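Local coordinates for intracellular protein transport protein USO1 (Saccharomyces cerevisiae S288c, PDB 6LSU), which is a vesicle-tethering protein required for protein transport from the endoplasmic reticulum to the Golgi, seen here as its globular head, at residues A[590-594]-A[634-638]. Sequence-based numbering, arbitrary orientation.
Sequences LFGDF and VAYEF
The carbonyl O of L590 accepts a 2.8 Å hydrogen bond from N of D593 and also comes near CD2 of F638. That bond closes a type II beta turn over residues 590-593. The turn presents its backbone to the F638 ring. N of G592 lies over the ring centre, 3.4 Å from CE2 of F638, and CA of G592 makes a CH-pi contact with the same face. CG of E637 lies over the rim of the opposite face. F638 is the first residue past the helical part of 622-637, and its CG stands anti to the carbonyl carbon (chi1 -56°), which turns the ring toward the turn. Its edge points at the faces of two other phenylalanines. In the edge-to-face pair with F591, CZ of F638 is 3.8 Å from CE1 of F591, with the planes at 55°. The pair with F594 is T-shaped, at 88°. CD2 of L590 touches CB of A635 at 3.8 Å, and CG1 of V634 packs on the backbone and CB of F591. R715 and I716 of helix 713-717 cover F591 further. Replacing F638 with an alanine is likely to open a gap against G592 and leave F591 and F594 without their shared aromatic partner. No hydrogen bond links the two segments, so close to the ends of the tenth armadillo repeat ring and apolar packing hold the turn against the helix end.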
ATOM      1  N   LEU A 590      -7.902  14.541 -29.286  1.00 71.95           N
ATOM      2  CA  LEU A 590      -8.816  15.016 -30.358  1.00 72.13           C
ATOM      3  C   LEU A 590     -10.237  15.017 -29.810  1.00 71.63           C
ATOM      4  O   LEU A 590     -10.993  15.983 -30.107  1.00 63.29           O
ATOM      5  CB  LEU A 590      -8.703  14.108 -31.577  1.00 71.64           C
ATOM      6  CG  LEU A 590      -7.857  14.648 -32.722  1.00 67.93           C
ATOM      7  CD1 LEU A 590      -6.456  15.005 -32.255  1.00 65.59           C
ATOM      8  CD2 LEU A 590      -7.796  13.617 -33.842  1.00 67.96           C
ATOM      9  N   PHE A 591     -10.568  14.000 -29.020  1.00 69.62           N
ATOM     10  CA  PHE A 591     -11.947  13.848 -28.477  1.00 75.41           C
ATOM     11  C   PHE A 591     -12.398  15.141 -27.761  1.00 78.59           C
ATOM     12  O   PHE A 591     -11.752  15.582 -26.776  1.00 80.52           O
ATOM     13  CB  PHE A 591     -12.056  12.635 -27.566  1.00 71.66           C
ATOM     14  CG  PHE A 591     -13.493  12.260 -27.334  1.00 78.34           C
ATOM     15  CD1 PHE A 591     -14.330  13.120 -26.650  1.00 77.96           C
ATOM     16  CD2 PHE A 591     -14.017  11.078 -27.840  1.00 81.51           C
ATOM     17  CE1 PHE A 591     -15.662  12.808 -26.461  1.00 82.56           C
ATOM     18  CE2 PHE A 591     -15.351  10.775 -27.651  1.00 84.53           C
ATOM     19  CZ  PHE A 591     -16.171  11.641 -26.966  1.00 86.49           C
ATOM     20  N   GLY A 592     -13.459  15.751 -28.306  1.00 75.90           N
ATOM     21  CA  GLY A 592     -14.103  17.003 -27.869  1.00 72.03           C
ATOM     22  C   GLY A 592     -13.201  18.223 -28.028  1.00 72.80           C
ATOM     23  O   GLY A 592     -13.466  19.222 -27.339  1.00 84.08           O
ATOM     24  N   ASP A 593     -12.169  18.175 -28.866  1.00 65.17           N
ATOM     25  CA  ASP A 593     -11.245  19.320 -29.067  1.00 66.61           C
ATOM     26  C   ASP A 593     -11.162  19.615 -30.587  1.00 72.98           C
ATOM     27  O   ASP A 593     -10.307  19.062 -31.320  1.00 75.64           O
ATOM     28  CB  ASP A 593      -9.927  19.066 -28.316  1.00 60.73           C
ATOM     29  CG  ASP A 593      -8.930  20.205 -28.362  1.00 61.21           C
ATOM     30  OD1 ASP A 593      -9.245  21.222 -28.970  1.00 72.99           O
ATOM     31  OD2 ASP A 593      -7.834  20.069 -27.791  1.00 71.37           O
ATOM     32  N   PHE A 594     -12.043  20.496 -31.044  1.00 83.61           N
ATOM     33  CA  PHE A 594     -12.138  21.015 -32.437  1.00 83.30           C
ATOM     34  C   PHE A 594     -10.776  21.524 -32.939  1.00 73.93           C
ATOM     35  O   PHE A 594     -10.357  21.107 -34.007  1.00 88.57           O
ATOM     36  CB  PHE A 594     -13.235  22.078 -32.503  1.00 87.82           C
ATOM     37  CG  PHE A 594     -14.626  21.495 -32.434  1.00 99.23           C
ATOM     38  CD1 PHE A 594     -15.269  21.305 -31.219  1.00112.39           C
ATOM     39  CD2 PHE A 594     -15.294  21.113 -33.590  1.00111.32           C
ATOM     40  CE1 PHE A 594     -16.546  20.754 -31.166  1.00111.66           C
ATOM     41  CE2 PHE A 594     -16.566  20.560 -33.535  1.00111.17           C
ATOM     42  CZ  PHE A 594     -17.191  20.381 -32.322  1.00110.51           C
ATOM     43  N   VAL A 634     -12.882   9.351 -34.661  1.00 75.14           N
ATOM     44  CA  VAL A 634     -12.988  10.420 -33.626  1.00 72.53           C
ATOM     45  C   VAL A 634     -12.679  11.732 -34.344  1.00 70.97           C
ATOM     46  O   VAL A 634     -13.442  12.680 -34.160  1.00 71.98           O
ATOM     47  CB  VAL A 634     -12.093  10.147 -32.388  1.00 71.51           C
ATOM     48  CG1 VAL A 634     -11.853  11.399 -31.541  1.00 69.04           C
ATOM     49  CG2 VAL A 634     -12.672   9.034 -31.525  1.00 64.06           C
ATOM     50  N   ALA A 635     -11.614  11.761 -35.152  1.00 74.68           N
ATOM     51  CA  ALA A 635     -11.197  12.953 -35.929  1.00 78.65           C
ATOM     52  C   ALA A 635     -12.381  13.391 -36.788  1.00 78.28           C
ATOM     53  O   ALA A 635     -12.602  14.616 -36.931  1.00 75.31           O
ATOM     54  CB  ALA A 635      -9.981  12.666 -36.775  1.00 76.98           C
ATOM     55  N   TYR A 636     -13.152  12.431 -37.316  1.00 73.37           N
ATOM     56  CA  TYR A 636     -14.359  12.773 -38.105  1.00 73.07           C
ATOM     57  C   TYR A 636     -15.354  13.545 -37.218  1.00 74.41           C
ATOM     58  O   TYR A 636     -15.770  14.643 -37.610  1.00 77.11           O
ATOM     59  CB  TYR A 636     -14.981  11.544 -38.777  1.00 74.10           C
ATOM     60  CG  TYR A 636     -16.327  11.910 -39.339  1.00 71.76           C
ATOM     61  CD1 TYR A 636     -16.451  12.974 -40.208  1.00 75.03           C
ATOM     62  CD2 TYR A 636     -17.468  11.275 -38.925  1.00 76.66           C
ATOM     63  CE1 TYR A 636     -17.682  13.396 -40.668  1.00 79.29           C
ATOM     64  CE2 TYR A 636     -18.709  11.682 -39.379  1.00 86.81           C
ATOM     65  CZ  TYR A 636     -18.813  12.737 -40.259  1.00 78.05           C
ATOM     66  OH  TYR A 636     -20.032  13.133 -40.710  1.00 94.61           O
ATOM     67  N   GLU A 637     -15.692  13.000 -36.043  1.00 82.30           N
ATOM     68  CA  GLU A 637     -16.722  13.509 -35.080  1.00 82.71           C
ATOM     69  C   GLU A 637     -16.501  14.965 -34.638  1.00 76.47           C
ATOM     70  O   GLU A 637     -17.482  15.619 -34.237  1.00 67.12           O
ATOM     71  CB  GLU A 637     -16.685  12.658 -33.817  1.00 87.74           C
ATOM     72  CG  GLU A 637     -17.698  13.087 -32.779  1.00 95.72           C
ATOM     73  CD  GLU A 637     -19.089  12.530 -33.009  1.00104.02           C
ATOM     74  OE1 GLU A 637     -20.073  13.245 -32.713  1.00109.39           O
ATOM     75  OE2 GLU A 637     -19.182  11.362 -33.441  1.00102.97           O
ATOM     76  N   PHE A 638     -15.271  15.466 -34.662  1.00 76.79           N
ATOM     77  CA  PHE A 638     -14.988  16.851 -34.212  1.00 79.30           C
ATOM     78  C   PHE A 638     -14.409  17.637 -35.390  1.00 81.81           C
ATOM     79  O   PHE A 638     -13.840  18.721 -35.166  1.00 86.83           O
ATOM     80  CB  PHE A 638     -14.159  16.762 -32.922  1.00 82.85           C
ATOM     81  CG  PHE A 638     -14.847  15.940 -31.847  1.00 74.93           C
ATOM     82  CD1 PHE A 638     -15.946  16.448 -31.167  1.00 71.52           C
ATOM     83  CD2 PHE A 638     -14.446  14.646 -31.554  1.00 74.96           C
ATOM     84  CE1 PHE A 638     -16.605  15.694 -30.202  1.00 68.98           C
ATOM     85  CE2 PHE A 638     -15.093  13.896 -30.573  1.00 75.97           C
ATOM     86  CZ  PHE A 638     -16.170  14.425 -29.890  1.00 69.37           C
TER